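Long-range contacts in cryptochrome DASH (Arabidopsis thaliana, PDB 2J4D), which repairs cyclobutane pyrimidine dimers in single-stranded DNA as a light-driven photolyase carrying FAD and a folate antenna, and may also act as a photoreceptor: residues 24-28 and 210-215; 74-79 and 97-101; 137-143 and 167-173; 400-405 and 491-495. All blocks are in the same frame, centred on the assembly; numbering follows the deposited sequence.

Contact 1. Residues 24-28 and 210-215; sequences ERYAL and STRIPL
This contact joins the C-terminal part of helix 12-26 to the loop that follows helix 194-204 in the photolyase fold. E24 and R25 are helical. A27 (-62/146) and L28 (-71/119) turn extended. Residues 210-214 are extended too, and L215 bends back (-73/-21). The touching parts run 78° apart, and L28 CA lies 4.6 Å from P214 CA.

L28 N donates a backbone hydrogen bond to I213 O at 3.1 Å. One water donates to Y26 O (2.5 Å) and accepts from I213 N (2.8 Å). A second donates to L28 O (2.6 Å) and accepts from L215 N (2.9 Å).

Apolar contacts flank these bonds. L28 CD1 meets P214 CD at 3.9 Å, and A27 CB meets L215 CD2 at 4.0 Å. L28 (chi1 -139°, chi2 t) also packs its CG on R212 CB at 3.9 Å.

Y26 (chi1 m) forms the third group. Y26 CD1 lies over one face of the R212 guanidinium, 3.5 Å from R212 NH1. Y26 OH hydrogen-bonds to E305 and S210 OG to E304, both on helix 299-312. R212 NH2 salt-bridges E304. R212 is m at chi1 and chi2, and R212 NE donates to S210 O at 2.9 Å.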
# COMPACT_ATOMS: atom_id res chain seq x y z
N GLU A 24 -3.69 21.90 -9.22
CA GLU A 24 -3.61 22.96 -10.21
C GLU A 24 -2.61 22.58 -11.30
O GLU A 24 -2.90 22.68 -12.49
CB GLU A 24 -3.15 24.24 -9.51
CG GLU A 24 -3.68 25.52 -10.09
CD GLU A 24 -3.52 26.68 -9.11
OE1 GLU A 24 -2.36 27.04 -8.81
OE2 GLU A 24 -4.55 27.20 -8.64
N ARG A 25 -1.43 22.12 -10.89
CA ARG A 25 -0.40 21.75 -11.84
C ARG A 25 -0.81 20.67 -12.83
O ARG A 25 -0.40 20.70 -13.99
CB ARG A 25 0.87 21.29 -11.11
CG ARG A 25 2.00 20.88 -12.07
CD ARG A 25 3.25 20.40 -11.34
NE ARG A 25 3.83 21.44 -10.50
CZ ARG A 25 3.75 21.47 -9.18
NH1 ARG A 25 3.12 20.49 -8.54
NH2 ARG A 25 4.29 22.47 -8.50
N TYR A 26 -1.63 19.72 -12.40
CA TYR A 26 -2.05 18.63 -13.28
C TYR A 26 -3.48 18.72 -13.81
O TYR A 26 -3.96 17.79 -14.45
CB TYR A 26 -1.85 17.30 -12.55
CG TYR A 26 -0.40 16.99 -12.28
CD1 TYR A 26 0.41 16.41 -13.26
CD2 TYR A 26 0.19 17.35 -11.07
CE1 TYR A 26 1.78 16.20 -13.03
CE2 TYR A 26 1.55 17.14 -10.84
CZ TYR A 26 2.34 16.57 -11.82
OH TYR A 26 3.69 16.39 -11.60
N ALA A 27 -4.14 19.85 -13.58
CA ALA A 27 -5.52 20.04 -14.04
C ALA A 27 -5.68 19.97 -15.56
O ALA A 27 -4.79 20.39 -16.30
CB ALA A 27 -6.05 21.37 -13.52
N LEU A 28 -6.81 19.44 -16.01
CA LEU A 28 -7.09 19.34 -17.44
C LEU A 28 -7.35 20.77 -17.92
O LEU A 28 -8.29 21.41 -17.46
CB LEU A 28 -8.35 18.49 -17.69
CG LEU A 28 -8.39 17.48 -18.85
CD1 LEU A 28 -9.83 17.32 -19.31
CD2 LEU A 28 -7.53 17.93 -20.00
N SER A 210 0.57 11.19 -16.69
CA SER A 210 -0.55 10.99 -15.79
C SER A 210 -1.80 11.57 -16.45
O SER A 210 -1.72 12.51 -17.24
CB SER A 210 -0.28 11.68 -14.44
OG SER A 210 -0.25 13.09 -14.58
N THR A 211 -2.95 10.98 -16.16
CA THR A 211 -4.21 11.46 -16.74
C THR A 211 -4.65 12.77 -16.08
O THR A 211 -4.71 12.87 -14.85
CB THR A 211 -5.31 10.38 -16.58
OG1 THR A 211 -4.93 9.22 -17.34
CG2 THR A 211 -6.65 10.89 -17.09
N ARG A 212 -4.96 13.77 -16.90
CA ARG A 212 -5.39 15.07 -16.40
C ARG A 212 -6.88 15.06 -16.12
O ARG A 212 -7.67 14.63 -16.95
CB ARG A 212 -5.06 16.19 -17.40
CG ARG A 212 -3.60 16.24 -17.79
CD ARG A 212 -2.71 16.15 -16.56
NE ARG A 212 -1.52 15.36 -16.84
CZ ARG A 212 -0.28 15.85 -16.90
NH1 ARG A 212 -0.06 17.14 -16.69
NH2 ARG A 212 0.73 15.04 -17.18
N ILE A 213 -7.25 15.56 -14.95
CA ILE A 213 -8.63 15.58 -14.51
C ILE A 213 -9.19 17.01 -14.48
O ILE A 213 -8.54 17.92 -13.97
CB ILE A 213 -8.75 14.99 -13.09
CG1 ILE A 213 -8.14 13.58 -13.05
CG2 ILE A 213 -10.20 14.98 -12.64
CD1 ILE A 213 -8.83 12.55 -13.96
N PRO A 214 -10.39 17.22 -15.03
CA PRO A 214 -10.98 18.57 -15.03
C PRO A 214 -11.31 19.06 -13.63
O PRO A 214 -11.56 18.27 -12.72
CB PRO A 214 -12.22 18.41 -15.90
CG PRO A 214 -12.59 16.96 -15.75
CD PRO A 214 -11.24 16.27 -15.78
N LEU A 215 -11.32 20.38 -13.46
CA LEU A 215 -11.62 20.98 -12.17
C LEU A 215 -13.10 20.87 -11.82
O LEU A 215 -13.48 20.95 -10.66
CB LEU A 215 -11.18 22.45 -12.15
CG LEU A 215 -9.66 22.66 -12.17
CD1 LEU A 215 -9.34 24.15 -12.20
CD2 LEU A 215 -9.05 22.00 -10.94
O HOH W 1 -5.41 16.30 -12.98
O HOH W 2 -10.39 21.74 -15.89

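Contact 2. Residues 74-79 and 97-101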
# COMPACT_ATOMS: atom_id res chain seq x y z
N LEU A 74 -18.07 0.07 2.47
CA LEU A 74 -17.24 -0.46 3.53
C LEU A 74 -17.66 -1.93 3.62
O LEU A 74 -18.66 -2.27 4.25
CB LEU A 74 -17.52 0.27 4.83
CG LEU A 74 -16.40 -0.10 5.80
CD1 LEU A 74 -15.16 0.75 5.54
CD2 LEU A 74 -16.91 0.12 7.18
N ASP A 75 -16.89 -2.78 2.95
CA ASP A 75 -17.12 -4.22 2.85
C ASP A 75 -16.91 -4.89 4.20
O ASP A 75 -15.81 -4.87 4.74
CB ASP A 75 -16.14 -4.80 1.83
CG ASP A 75 -16.49 -6.20 1.38
OD1 ASP A 75 -16.97 -7.00 2.21
OD2 ASP A 75 -16.26 -6.51 0.18
N PRO A 76 -17.96 -5.52 4.76
CA PRO A 76 -17.83 -6.19 6.06
C PRO A 76 -16.71 -7.24 6.11
O PRO A 76 -16.13 -7.50 7.17
CB PRO A 76 -19.22 -6.79 6.29
CG PRO A 76 -19.76 -6.99 4.89
CD PRO A 76 -19.30 -5.73 4.19
N ARG A 77 -16.40 -7.85 4.97
CA ARG A 77 -15.36 -8.86 4.93
C ARG A 77 -13.98 -8.27 5.21
O ARG A 77 -13.07 -8.98 5.63
CB ARG A 77 -15.38 -9.56 3.56
CG ARG A 77 -16.62 -10.42 3.35
CD ARG A 77 -16.84 -10.79 1.89
NE ARG A 77 -17.13 -9.60 1.08
CZ ARG A 77 -17.87 -9.61 -0.02
NH1 ARG A 77 -18.40 -10.74 -0.46
NH2 ARG A 77 -18.08 -8.48 -0.68
N LEU A 78 -13.82 -6.96 5.00
CA LEU A 78 -12.55 -6.29 5.24
C LEU A 78 -12.22 -6.25 6.74
O LEU A 78 -11.07 -6.04 7.14
CB LEU A 78 -12.61 -4.87 4.68
CG LEU A 78 -11.30 -4.08 4.61
CD1 LEU A 78 -10.35 -4.78 3.65
CD2 LEU A 78 -11.59 -2.66 4.13
N PHE A 79 -13.24 -6.46 7.57
CA PHE A 79 -13.04 -6.44 9.00
C PHE A 79 -13.37 -7.74 9.69
O PHE A 79 -13.83 -7.75 10.83
CB PHE A 79 -13.83 -5.28 9.60
CG PHE A 79 -13.34 -3.95 9.15
CD1 PHE A 79 -12.22 -3.37 9.74
CD2 PHE A 79 -13.93 -3.32 8.06
CE1 PHE A 79 -11.70 -2.18 9.26
CE2 PHE A 79 -13.40 -2.12 7.56
CZ PHE A 79 -12.29 -1.56 8.16
N PHE A 97 -6.23 4.78 9.25
CA PHE A 97 -5.68 5.44 8.07
C PHE A 97 -6.75 5.44 6.96
O PHE A 97 -6.94 6.44 6.27
CB PHE A 97 -4.42 4.70 7.61
CG PHE A 97 -3.66 5.39 6.50
CD1 PHE A 97 -2.70 6.37 6.80
CD2 PHE A 97 -3.87 5.04 5.18
CE1 PHE A 97 -1.96 6.98 5.78
CE2 PHE A 97 -3.13 5.65 4.14
CZ PHE A 97 -2.18 6.62 4.44
N LEU A 98 -7.46 4.32 6.80
CA LEU A 98 -8.53 4.25 5.79
C LEU A 98 -9.59 5.33 6.03
O LEU A 98 -10.01 6.00 5.09
CB LEU A 98 -9.21 2.87 5.79
CG LEU A 98 -10.56 2.78 5.06
CD1 LEU A 98 -10.39 3.14 3.59
CD2 LEU A 98 -11.13 1.37 5.18
N MET A 99 -10.03 5.50 7.28
CA MET A 99 -11.06 6.51 7.55
C MET A 99 -10.57 7.90 7.14
O MET A 99 -11.33 8.67 6.54
CB MET A 99 -11.47 6.51 9.03
CG MET A 99 -12.06 5.18 9.52
SD MET A 99 -13.35 4.50 8.42
CE MET A 99 -12.91 2.80 8.37
N GLU A 100 -9.33 8.23 7.46
CA GLU A 100 -8.80 9.53 7.07
C GLU A 100 -8.80 9.65 5.55
O GLU A 100 -9.09 10.72 5.01
CB GLU A 100 -7.38 9.73 7.64
CG GLU A 100 -7.37 9.76 9.17
CD GLU A 100 -6.00 10.03 9.77
OE1 GLU A 100 -5.02 9.37 9.38
OE2 GLU A 100 -5.92 10.90 10.66
N CYS A 101 -8.48 8.55 4.85
CA CYS A 101 -8.48 8.56 3.38
C CYS A 101 -9.87 8.87 2.83
O CYS A 101 -10.02 9.63 1.87
CB CYS A 101 -8.05 7.20 2.82
SG CYS A 101 -6.30 6.79 3.05
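No hydrogen bond crosses this contact, and the two backbones stay far apart. The closest CA pair, L74 and M99, is 10.1 Å apart. Side-chain ends alone bridge the gap, and the two segments bury just 133 Å² between them.

L98 is the central knob. Its CB points toward residues 74-79, and its CD2 methyl touches three residues. L74 CD1 is 4.1 Å from L98 CD2, L78 CD2 is 4.2 Å from it, and F79 CZ is 4.3 Å from it. The L98 methyl sits at the edge of the F79 ring, near the ring plane. M99 adds a second point one residue on. M99 CE lies 4.2 Å from L74 CD1 and 4.4 Å from F79 CZ.

The contact belongs to the alpha/beta domain, a Rossmann-like fold with a parallel sheet. L74 ends strand 67-74, and L98 and M99 lie on helix 92-111, the next helix in the chain. The 3-10 turn at 76-78 starts the connection between them. The bound folate lies about 7 Å from the side chain of L78.

D75 shapes this turn from the side remote from the helix. D75 OD1 accepts from R77 N at 2.9 Å, an Asx turn. R77 also forms a two-pronged salt bridge with D75, R77 NE to D75 OD1 and R77 NH2 to D75 OD2, both at 2.8 Å. A second salt bridge joins R77 NH1 to E124.

Contact 3. Residues 137-143 and 167-173; sequences RTVFAHK and TKLELIW
Strands 138-142 and 168-172 are parallel neighbours in a beta-alpha-beta unit of the Rossmann-like domain, connected by helix 147-161. Both are extended, with A141 at -163/163. The two strand axes approach to 4.5 Å and cross at -24°. T138 pairs with K168, and the register runs on to H142 with I172.

V139 N donates to K168 O (2.9 Å), E170 N to V139 O (2.8 Å), A141 N to E170 O (3.1 Å) and I172 N to A141 O (2.7 Å).

On the face of T138, F140 and H142, T138 CG2 presses tightly on K168 CG, 3.2 Å. The F140 ring (chi1 m) leans across, F140 CD1 meeting E170 CB at 3.4 Å. I172 CD1 fills the space at the ring edge, 4.3 Å from F140 CD1.

On the other face, V139 CG1 meets L169 CD1 at 3.9 Å. Small A141 leaves a hollow for L171, A141 CB to L171 CD2 4.0 Å.

I172 O accepts from K143 N at 2.8 Å and from H142 ND1 at 3.3 Å.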
# COMPACT_ATOMS: atom_id res chain seq x y z
N ARG A 137 -25.98 3.53 -16.35
CA ARG A 137 -25.72 2.67 -17.50
C ARG A 137 -24.49 1.81 -17.23
O ARG A 137 -24.34 0.72 -17.78
CB ARG A 137 -25.46 3.50 -18.75
CG ARG A 137 -26.52 4.54 -19.05
CD ARG A 137 -26.22 5.24 -20.38
NE ARG A 137 -27.22 6.24 -20.71
CZ ARG A 137 -27.21 6.98 -21.81
NH1 ARG A 137 -26.23 6.83 -22.70
NH2 ARG A 137 -28.17 7.87 -22.03
N THR A 138 -23.60 2.32 -16.38
CA THR A 138 -22.36 1.63 -16.10
C THR A 138 -21.86 1.84 -14.68
O THR A 138 -22.29 2.77 -13.98
CB THR A 138 -21.25 2.15 -17.01
OG1 THR A 138 -21.18 3.58 -16.86
CG2 THR A 138 -21.54 1.85 -18.47
N VAL A 139 -20.97 0.95 -14.25
CA VAL A 139 -20.31 1.07 -12.96
C VAL A 139 -18.84 0.92 -13.35
O VAL A 139 -18.45 -0.10 -13.91
CB VAL A 139 -20.68 -0.06 -11.98
CG1 VAL A 139 -19.82 0.08 -10.71
CG2 VAL A 139 -22.16 0.00 -11.62
N PHE A 140 -18.06 1.96 -13.09
CA PHE A 140 -16.63 1.98 -13.39
C PHE A 140 -15.82 1.71 -12.12
O PHE A 140 -16.19 2.16 -11.04
CB PHE A 140 -16.22 3.35 -13.94
CG PHE A 140 -16.57 3.55 -15.39
CD1 PHE A 140 -15.76 3.02 -16.39
CD2 PHE A 140 -17.71 4.25 -15.75
CE1 PHE A 140 -16.08 3.19 -17.73
CE2 PHE A 140 -18.04 4.43 -17.09
CZ PHE A 140 -17.23 3.90 -18.09
N ALA A 141 -14.72 0.98 -12.27
CA ALA A 141 -13.85 0.69 -11.14
C ALA A 141 -12.51 0.23 -11.67
O ALA A 141 -12.39 -0.13 -12.84
CB ALA A 141 -14.46 -0.39 -10.26
N HIS A 142 -11.50 0.26 -10.82
CA HIS A 142 -10.19 -0.20 -11.22
C HIS A 142 -10.14 -1.70 -11.07
O HIS A 142 -10.74 -2.26 -10.15
CB HIS A 142 -9.11 0.45 -10.36
CG HIS A 142 -8.73 1.82 -10.82
ND1 HIS A 142 -8.09 2.04 -12.02
CD2 HIS A 142 -8.91 3.03 -10.26
CE1 HIS A 142 -7.89 3.34 -12.18
NE2 HIS A 142 -8.38 3.96 -11.12
N LYS A 143 -9.43 -2.35 -11.98
CA LYS A 143 -9.28 -3.80 -11.98
C LYS A 143 -8.31 -4.21 -10.89
O LYS A 143 -7.26 -3.58 -10.71
CB LYS A 143 -8.73 -4.25 -13.33
CG LYS A 143 -8.57 -5.77 -13.49
CD LYS A 143 -9.91 -6.42 -13.82
CE LYS A 143 -9.79 -7.94 -13.90
NZ LYS A 143 -9.57 -8.53 -12.54
N THR A 167 -27.10 -2.52 -17.34
CA THR A 167 -25.97 -2.02 -16.51
C THR A 167 -24.71 -2.92 -16.56
O THR A 167 -24.70 -4.05 -16.09
CB THR A 167 -26.33 -1.76 -15.02
OG1 THR A 167 -27.32 -0.72 -14.91
CG2 THR A 167 -25.12 -1.22 -14.28
N LYS A 168 -23.56 -2.47 -17.08
CA LYS A 168 -22.26 -3.00 -17.25
C LYS A 168 -21.19 -2.54 -16.30
O LYS A 168 -21.06 -1.35 -16.01
CB LYS A 168 -21.88 -2.70 -18.70
CG LYS A 168 -22.15 -1.26 -19.16
CD LYS A 168 -23.07 -1.24 -20.39
CE LYS A 168 -23.62 0.16 -20.70
NZ LYS A 168 -22.75 0.99 -21.60
N LEU A 169 -20.43 -3.51 -15.81
CA LEU A 169 -19.30 -3.21 -14.94
C LEU A 169 -18.09 -3.03 -15.86
O LEU A 169 -17.74 -3.94 -16.61
CB LEU A 169 -19.03 -4.37 -13.97
CG LEU A 169 -17.78 -4.21 -13.08
CD1 LEU A 169 -17.94 -2.99 -12.18
CD2 LEU A 169 -17.58 -5.45 -12.23
N GLU A 170 -17.47 -1.86 -15.80
CA GLU A 170 -16.30 -1.55 -16.63
C GLU A 170 -15.09 -1.46 -15.72
O GLU A 170 -14.97 -0.49 -14.97
CB GLU A 170 -16.49 -0.21 -17.32
CG GLU A 170 -17.66 -0.12 -18.28
CD GLU A 170 -17.47 -0.99 -19.51
OE1 GLU A 170 -16.31 -1.33 -19.82
OE2 GLU A 170 -18.48 -1.31 -20.16
N LEU A 171 -14.19 -2.44 -15.79
CA LEU A 171 -12.99 -2.46 -14.96
C LEU A 171 -11.82 -1.86 -15.74
O LEU A 171 -11.54 -2.28 -16.86
CB LEU A 171 -12.69 -3.89 -14.51
CG LEU A 171 -13.83 -4.50 -13.67
CD1 LEU A 171 -13.63 -5.98 -13.46
CD2 LEU A 171 -13.92 -3.78 -12.34
N ILE A 172 -11.15 -0.89 -15.14
CA ILE A 172 -10.05 -0.21 -15.79
C ILE A 172 -8.70 -0.55 -15.16
O ILE A 172 -8.57 -0.54 -13.94
CB ILE A 172 -10.25 1.32 -15.68
CG1 ILE A 172 -11.67 1.69 -16.10
CG2 ILE A 172 -9.20 2.05 -16.50
CD1 ILE A 172 -12.04 1.24 -17.49
N TRP A 173 -7.70 -0.86 -15.98
CA TRP A 173 -6.40 -1.16 -15.41
C TRP A 173 -5.78 0.13 -14.88
O TRP A 173 -5.85 1.18 -15.52
CB TRP A 173 -5.44 -1.76 -16.44
CG TRP A 173 -4.14 -2.11 -15.80
CD1 TRP A 173 -3.01 -1.33 -15.73
CD2 TRP A 173 -3.87 -3.26 -15.00
NE1 TRP A 173 -2.06 -1.93 -14.93
CE2 TRP A 173 -2.57 -3.11 -14.47
CE3 TRP A 173 -4.61 -4.41 -14.68
CZ2 TRP A 173 -1.99 -4.07 -13.63
CZ3 TRP A 173 -4.04 -5.36 -13.85
CH2 TRP A 173 -2.74 -5.18 -13.33

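Contact 4. Residues 400-405 and 491-495; sequences FLVRDM and VVPLK
The apolar centre is F400 (chi1 t), near the end of helix 391-404 in the FAD-binding domain. F400 CZ meets V492 CG2 at 3.8 Å, and F400 CE1 meets L494 CD2 at 3.8 Å with that methyl at the ring edge. M405 (chi1 m, chi2 t) extends this patch. M405 CG lies 4.1 Å from V492 CG2 and M405 CE 4.0 Å from V491 CG1. Y373 packs on F400 and L494, and its OH hydrogen-bonds to V492 O.

Residues 400-404 include a wider pi-type turn, with M405 N donating to F400 O at 2.9 Å. Residues 491-495 form no regular structure. V492 is extended (-151/157), as are P493 and L494, and K495 has helix-like angles (-59/-30). D404 CA is 5.1 Å from K495 CA, and M405 CA is 6.7 Å from V492 CA. The contact buries 362 Å² and ties this C-terminal loop to the helix.

Toward the polar edge, K495 packs its aliphatic CD against R403 O at 3.5 Å. One water donates to both D404 O (2.8 Å) and P493 O (2.6 Å). D404 (chi1 m) accepts from Y447 OH at OD1. D404 OD1 also accepts from K495 N at 2.8 Å.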
# COMPACT_ATOMS: atom_id res chain seq x y z
N PHE A 400 14.24 -14.15 9.99
CA PHE A 400 14.25 -14.67 11.35
C PHE A 400 13.10 -15.65 11.62
O PHE A 400 13.30 -16.74 12.16
CB PHE A 400 14.18 -13.53 12.36
CG PHE A 400 14.32 -13.98 13.79
CD1 PHE A 400 15.58 -14.26 14.32
CD2 PHE A 400 13.20 -14.16 14.60
CE1 PHE A 400 15.72 -14.69 15.64
CE2 PHE A 400 13.33 -14.60 15.92
CZ PHE A 400 14.59 -14.86 16.44
N LEU A 401 11.89 -15.24 11.25
CA LEU A 401 10.72 -16.08 11.47
C LEU A 401 10.81 -17.40 10.73
O LEU A 401 10.50 -18.46 11.28
CB LEU A 401 9.45 -15.35 11.04
CG LEU A 401 8.18 -16.18 11.26
CD1 LEU A 401 7.06 -15.28 11.73
CD2 LEU A 401 7.80 -16.92 9.98
N VAL A 402 11.22 -17.33 9.47
CA VAL A 402 11.32 -18.51 8.64
C VAL A 402 12.52 -19.40 8.91
O VAL A 402 12.38 -20.62 9.06
CB VAL A 402 11.36 -18.12 7.13
CG1 VAL A 402 11.66 -19.35 6.28
CG2 VAL A 402 10.04 -17.50 6.72
N ARG A 403 13.70 -18.80 8.98
CA ARG A 403 14.93 -19.57 9.16
C ARG A 403 15.41 -19.82 10.58
O ARG A 403 15.87 -20.92 10.89
CB ARG A 403 16.04 -18.92 8.33
CG ARG A 403 15.65 -18.81 6.86
CD ARG A 403 16.82 -18.48 5.95
NE ARG A 403 16.46 -18.65 4.55
CZ ARG A 403 15.60 -17.87 3.90
NH1 ARG A 403 15.03 -16.86 4.54
NH2 ARG A 403 15.28 -18.11 2.64
N ASP A 404 15.32 -18.82 11.44
CA ASP A 404 15.76 -18.99 12.82
C ASP A 404 14.69 -19.66 13.67
O ASP A 404 14.99 -20.51 14.50
CB ASP A 404 16.17 -17.65 13.41
CG ASP A 404 17.40 -17.08 12.73
OD1 ASP A 404 18.48 -17.71 12.84
OD2 ASP A 404 17.29 -16.01 12.09
N MET A 405 13.43 -19.28 13.45
CA MET A 405 12.33 -19.85 14.22
C MET A 405 11.70 -21.06 13.54
O MET A 405 11.03 -21.86 14.20
CB MET A 405 11.25 -18.79 14.47
CG MET A 405 11.74 -17.62 15.29
SD MET A 405 10.40 -16.50 15.68
CE MET A 405 9.89 -17.13 17.25
N VAL A 491 14.34 -16.57 22.69
CA VAL A 491 13.40 -17.66 22.46
C VAL A 491 13.98 -18.82 21.64
O VAL A 491 13.54 -19.96 21.77
CB VAL A 491 12.12 -17.15 21.77
CG1 VAL A 491 12.42 -16.69 20.36
CG2 VAL A 491 11.05 -18.23 21.77
N VAL A 492 14.98 -18.53 20.81
CA VAL A 492 15.64 -19.55 20.00
C VAL A 492 17.07 -19.11 19.75
O VAL A 492 17.39 -17.93 19.82
CB VAL A 492 15.04 -19.70 18.58
CG1 VAL A 492 13.76 -20.50 18.63
CG2 VAL A 492 14.80 -18.31 17.98
N PRO A 493 17.95 -20.07 19.45
CA PRO A 493 19.35 -19.79 19.16
C PRO A 493 19.32 -19.29 17.72
O PRO A 493 18.35 -19.52 17.00
CB PRO A 493 20.00 -21.17 19.29
CG PRO A 493 18.87 -22.10 18.87
CD PRO A 493 17.74 -21.51 19.66
N LEU A 494 20.35 -18.57 17.29
CA LEU A 494 20.35 -18.10 15.92
C LEU A 494 20.85 -19.31 15.14
O LEU A 494 21.76 -20.01 15.59
CB LEU A 494 21.28 -16.91 15.75
CG LEU A 494 20.74 -15.64 16.41
CD1 LEU A 494 21.83 -14.58 16.40
CD2 LEU A 494 19.48 -15.16 15.71
N LYS A 495 20.22 -19.56 14.00
CA LYS A 495 20.58 -20.67 13.15
C LYS A 495 22.03 -20.62 12.67
O LYS A 495 22.62 -21.67 12.45
CB LYS A 495 19.63 -20.72 11.97
CG LYS A 495 19.77 -21.96 11.14
CD LYS A 495 19.09 -21.77 9.82
CE LYS A 495 19.86 -22.51 8.76
NZ LYS A 495 18.97 -23.33 7.90
O HOH W 3 17.35 -21.41 15.60

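Contact 1 opens first, tying helix 12-26 to the loop after helix 194-204. It closes 182 residues later, so its loop encloses contacts 2 and 3. Those two follow in series within the alpha/beta domain. Contact 2 closes a short loop from strand 67-74 to helix 92-111. Contact 3 closes the beta-alpha-beta unit at the edge of the same sheet. Their centres are about 21 Å apart. Contact 4 opens well after contact 1 has closed and ties the C-terminal loop to helix 391-404 in the FAD-binding domain. Its centre is about 51 Å from that of contact 1, on the opposite side of the chain's centre. No two contacts cross or touch.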